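Local coordinates for protein prephenate dehydrogenase (Corynebacterium glutamicum ATCC 13032, PDB 3KTD) that probably catalyses the NAD(P)+-dependent oxidative decarboxylation of prephenate to 4-hydroxyphenylpyruvate, a step towards tyrosine, at residues A75-M78 / T79-D82; T158-S162 / T163-I167. All coordinates share one frame; numbering follows the deposited sequence.

Interaction 1. Residues A75-M78 / T79-D82; sequences AVPM and TAID
Thr79 meets Pro77 loosely at the first turn of helix 78-91: its hydroxyl OG1 lies 4.4 Å from Pro77 CG. Ala80 carries more of the contact. Its amide N donates to Pro77 O over 2.8 Å with an N-H...O angle of 152°, while its methyl lies against the incoming chain. There Ala80 CB lies 3.8 Å from Val76 CB and is also within van der Waals range of Pro77 CD, so this one methyl meets both residues. The setting is the nucleotide-binding domain of Rossmann type, where strand 71-74 runs through this short loop into its helix; Val76 also touches a glycine-rich turn resembling the GxGxxG pattern, which in Rossmann-type enzymes lies next to the dinucleotide. Ile81 N donates to Met78 O at 3.1 Å and only weakly to Pro77 O. With CG1 anti to the carbonyl carbon (chi1 -80°), the Ile81 side chain leads back towards the loop, and its terminal CD1 comes 4.1 Å from Val76 CG2, the two branched chains lying obliquely to one another. Asp82 touches Ala110 of helix 105-113, the helix that Met78, a selenomethionine in the crystal, meets at Ala106 and Val107; the Asp82 carboxylate also forms a long, weak ion pair with Arg114.

Interaction 2. Residues T158-S162 / T163-I167; sequences TDINS and TWISI
Asn161 and Trp164 join through the backbone where an extended loop turns into helix 162-177: Trp164 N donates weakly to Asn161 O at 3.1 Å. The first regular turn follows, with Ser166 N bonded to Ser162 O over 2.9 Å, an i to i+4 bond with an N-H...O angle of 150°. Asn161 is the N-cap of this helix, which belongs to the nucleotide-binding domain and links strand 146-149 to the edge strand 181-184 of its sheet. The cap is made by the amide oxygen. Asn161 CG sits between the backbone N and the carbonyl carbon (chi1 67°), and from there OD1 reaches forward over the start of the helix. Asn161 OD1 accepts from Thr163 OG1 at 2.7 Å and, more weakly, from Thr163 N at 3.3 Å. Two donors from one residue thus hold a single oxygen, which should limit rotation of the carboxamide. The hydroxyl proton is directed to OD1, and Thr163 OG1 also has a weak bond with Arg119.

Behind the cap, Ile160 packs against the helix by its branch point, CB lying 3.9 Å from Trp164 CB. Its CG2 methyl rests over one face of the indole, while CD1 extends in another direction to approach Ile165 CG1. With CG anti to the backbone N (chi1 -173°), the far end of the indole leads away from 158-162, and the side chain packs against Val121 of strand 120-125. Ser166 OG, further along, is bonded to Arg9. Trp164 NE1 forms a hydrogen bond with Tyr120 O.

In the fold
Both contacts show how a loop hands over to a helix in the nucleotide-binding domain, yet they belong to different elements: residues 75-82 follow the central strand 71-74, whereas residues 158-167 span the start of helix 162-177. Their nearest atoms are about 14 Å apart and do not touch. Each is a surface contact in which one touching residue, Ile81 or Trp164, is buried. The centre of interaction 1 is about 12 Å from the chain centre, next to the glycine-rich turn, and the contact relies on backbone bonds and small apolar groups. Interaction 2, its centre about 22 Å from the chain centre, adds a polar side-chain cap and an indole fixed to strand 120-125.

Interaction 1. Residues A75-M78 / T79-D82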
loop_
_atom_site.group_PDB
_atom_site.type_symbol
_atom_site.label_atom_id
_atom_site.label_comp_id
_atom_site.label_asym_id
_atom_site.label_seq_id
_atom_site.Cartn_x
_atom_site.Cartn_y
_atom_site.Cartn_z
ATOM N N ALA A 75 1.695 26.616 -9.605
ATOM C CA ALA A 75 1.156 25.583 -8.715
ATOM C C ALA A 75 -0.225 25.142 -9.190
ATOM O O ALA A 75 -1.225 25.273 -8.478
ATOM C CB ALA A 75 1.086 26.118 -7.284
ATOM N N VAL A 76 -0.262 24.610 -10.403
ATOM C CA VAL A 76 -1.501 24.163 -11.025
ATOM C C VAL A 76 -1.337 22.754 -11.595
ATOM O O VAL A 76 -0.217 22.242 -11.680
ATOM C CB VAL A 76 -1.918 25.145 -12.127
ATOM C CG1 VAL A 76 -2.206 26.522 -11.523
ATOM C CG2 VAL A 76 -0.842 25.232 -13.194
ATOM N N PRO A 77 -2.455 22.096 -11.950
ATOM C CA PRO A 77 -2.342 20.762 -12.560
ATOM C C PRO A 77 -1.829 20.829 -13.995
ATOM O O PRO A 77 -1.940 21.869 -14.644
ATOM C CB PRO A 77 -3.779 20.232 -12.528
ATOM C CG PRO A 77 -4.640 21.448 -12.446
ATOM C CD PRO A 77 -3.858 22.449 -11.657
HETATM N N MSE A 78 -1.288 19.714 -14.478
HETATM C CA MSE A 78 -0.684 19.652 -15.808
HETATM C C MSE A 78 -1.593 20.268 -16.877
HETATM O O MSE A 78 -1.113 21.026 -17.721
HETATM C CB MSE A 78 -0.285 18.206 -16.162
HETATM C CG MSE A 78 0.299 18.001 -17.582
HETATM SE SE MSE A 78 2.011 18.902 -18.002
HETATM C CE MSE A 78 1.927 18.864 -19.970
ATOM N N THR A 79 -2.898 19.994 -16.815
ATOM C CA THR A 79 -3.837 20.495 -17.836
ATOM C C THR A 79 -3.939 22.023 -17.865
ATOM O O THR A 79 -4.383 22.597 -18.851
ATOM C CB THR A 79 -5.262 19.914 -17.660
ATOM O OG1 THR A 79 -5.889 20.503 -16.514
ATOM C CG2 THR A 79 -5.229 18.374 -17.533
ATOM N N ALA A 80 -3.530 22.670 -16.781
ATOM C CA ALA A 80 -3.593 24.115 -16.676
ATOM C C ALA A 80 -2.281 24.796 -17.055
ATOM O O ALA A 80 -2.274 25.990 -17.298
ATOM C CB ALA A 80 -3.985 24.506 -15.273
ATOM N N ILE A 81 -1.188 24.040 -17.120
ATOM C CA ILE A 81 0.151 24.583 -17.387
ATOM C C ILE A 81 0.277 25.485 -18.625
ATOM O O ILE A 81 0.722 26.630 -18.503
ATOM C CB ILE A 81 1.212 23.447 -17.465
ATOM C CG1 ILE A 81 1.622 23.009 -16.067
ATOM C CG2 ILE A 81 2.456 23.905 -18.188
ATOM C CD1 ILE A 81 2.443 24.060 -15.328
ATOM N N ASP A 82 -0.104 24.982 -19.797
ATOM C CA ASP A 82 0.038 25.758 -21.040
ATOM C C ASP A 82 -0.580 27.149 -20.970
ATOM O O ASP A 82 0.027 28.118 -21.414
ATOM C CB ASP A 82 -0.576 25.025 -22.232
ATOM C CG ASP A 82 0.218 23.815 -22.653
ATOM O OD1 ASP A 82 1.236 23.479 -22.014
ATOM O OD2 ASP A 82 -0.193 23.189 -23.647
#

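Interaction 2. Residues T158-S162 / T163-I167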
loop_
_atom_site.group_PDB
_atom_site.type_symbol
_atom_site.label_atom_id
_atom_site.label_comp_id
_atom_site.label_asym_id
_atom_site.label_seq_id
_atom_site.Cartn_x
_atom_site.Cartn_y
_atom_site.Cartn_z
ATOM N N THR A 158 20.707 23.866 -24.465
ATOM C CA THR A 158 20.306 25.213 -24.079
ATOM C C THR A 158 21.547 26.016 -23.735
ATOM O O THR A 158 22.428 25.523 -23.033
ATOM C CB THR A 158 19.388 25.214 -22.861
ATOM O OG1 THR A 158 18.358 24.244 -23.046
ATOM C CG2 THR A 158 18.767 26.601 -22.670
ATOM N N ASP A 159 21.588 27.260 -24.209
ATOM C CA ASP A 159 22.747 28.136 -24.051
ATOM C C ASP A 159 22.453 29.177 -22.970
ATOM O O ASP A 159 22.115 30.321 -23.272
ATOM C CB ASP A 159 23.044 28.803 -25.407
ATOM C CG ASP A 159 24.479 29.302 -25.537
ATOM O OD1 ASP A 159 25.303 29.064 -24.623
ATOM O OD2 ASP A 159 24.781 29.927 -26.582
ATOM N N ILE A 160 22.589 28.782 -21.709
ATOM C CA ILE A 160 22.213 29.661 -20.594
ATOM C C ILE A 160 23.388 30.430 -20.010
ATOM O O ILE A 160 24.539 30.072 -20.226
ATOM C CB ILE A 160 21.444 28.887 -19.462
ATOM C CG1 ILE A 160 22.315 27.825 -18.777
ATOM C CG2 ILE A 160 20.193 28.244 -20.020
ATOM C CD1 ILE A 160 23.336 28.392 -17.808
ATOM N N ASN A 161 23.073 31.492 -19.272
ATOM C CA ASN A 161 24.076 32.324 -18.612
ATOM C C ASN A 161 23.763 32.470 -17.110
ATOM O O ASN A 161 22.904 31.759 -16.585
ATOM C CB ASN A 161 24.173 33.688 -19.313
ATOM C CG ASN A 161 22.920 34.524 -19.150
ATOM O OD1 ASN A 161 21.959 34.113 -18.494
ATOM N ND2 ASN A 161 22.921 35.707 -19.753
ATOM N N SER A 162 24.439 33.398 -16.433
ATOM C CA SER A 162 24.332 33.538 -14.974
ATOM C C SER A 162 22.920 33.829 -14.441
ATOM O O SER A 162 22.588 33.430 -13.320
ATOM C CB SER A 162 25.295 34.620 -14.466
ATOM O OG SER A 162 24.791 35.916 -14.738
ATOM N N THR A 163 22.097 34.525 -15.218
ATOM C CA THR A 163 20.746 34.848 -14.772
ATOM C C THR A 163 19.950 33.557 -14.510
ATOM O O THR A 163 19.182 33.492 -13.551
ATOM C CB THR A 163 20.001 35.753 -15.775
ATOM O OG1 THR A 163 19.929 35.096 -17.044
ATOM C CG2 THR A 163 20.722 37.097 -15.941
ATOM N N TRP A 164 20.156 32.530 -15.339
ATOM C CA TRP A 164 19.493 31.243 -15.121
ATOM C C TRP A 164 20.004 30.587 -13.850
ATOM O O TRP A 164 19.225 30.041 -13.081
ATOM C CB TRP A 164 19.658 30.270 -16.296
ATOM C CG TRP A 164 18.826 29.027 -16.090
ATOM C CD1 TRP A 164 17.528 28.846 -16.457
ATOM C CD2 TRP A 164 19.223 27.820 -15.425
ATOM N NE1 TRP A 164 17.092 27.596 -16.077
ATOM C CE2 TRP A 164 18.112 26.948 -15.439
ATOM C CE3 TRP A 164 20.406 27.395 -14.813
ATOM C CZ2 TRP A 164 18.149 25.676 -14.869
ATOM C CZ3 TRP A 164 20.444 26.128 -14.247
ATOM C CH2 TRP A 164 19.319 25.283 -14.276
ATOM N N ILE A 165 21.311 30.633 -13.627
ATOM C CA ILE A 165 21.882 30.073 -12.406
ATOM C C ILE A 165 21.235 30.753 -11.192
ATOM O O ILE A 165 20.950 30.103 -10.191
ATOM C CB ILE A 165 23.435 30.196 -12.374
ATOM C CG1 ILE A 165 24.064 29.339 -13.487
ATOM C CG2 ILE A 165 23.987 29.751 -11.021
ATOM C CD1 ILE A 165 25.589 29.426 -13.597
ATOM N N SER A 166 20.974 32.054 -11.307
ATOM C CA SER A 166 20.351 32.826 -10.231
ATOM C C SER A 166 18.908 32.396 -9.932
ATOM O O SER A 166 18.486 32.399 -8.777
ATOM C CB SER A 166 20.391 34.317 -10.583
ATOM O OG SER A 166 19.575 35.071 -9.718
ATOM N N ILE A 167 18.149 32.063 -10.974
ATOM C CA ILE A 167 16.777 31.573 -10.806
ATOM C C ILE A 167 16.814 30.193 -10.151
ATOM O O ILE A 167 16.067 29.906 -9.212
ATOM C CB ILE A 167 16.040 31.460 -12.146
ATOM C CG1 ILE A 167 15.786 32.847 -12.738
ATOM C CG2 ILE A 167 14.710 30.741 -11.964
ATOM C CD1 ILE A 167 15.341 32.810 -14.193
#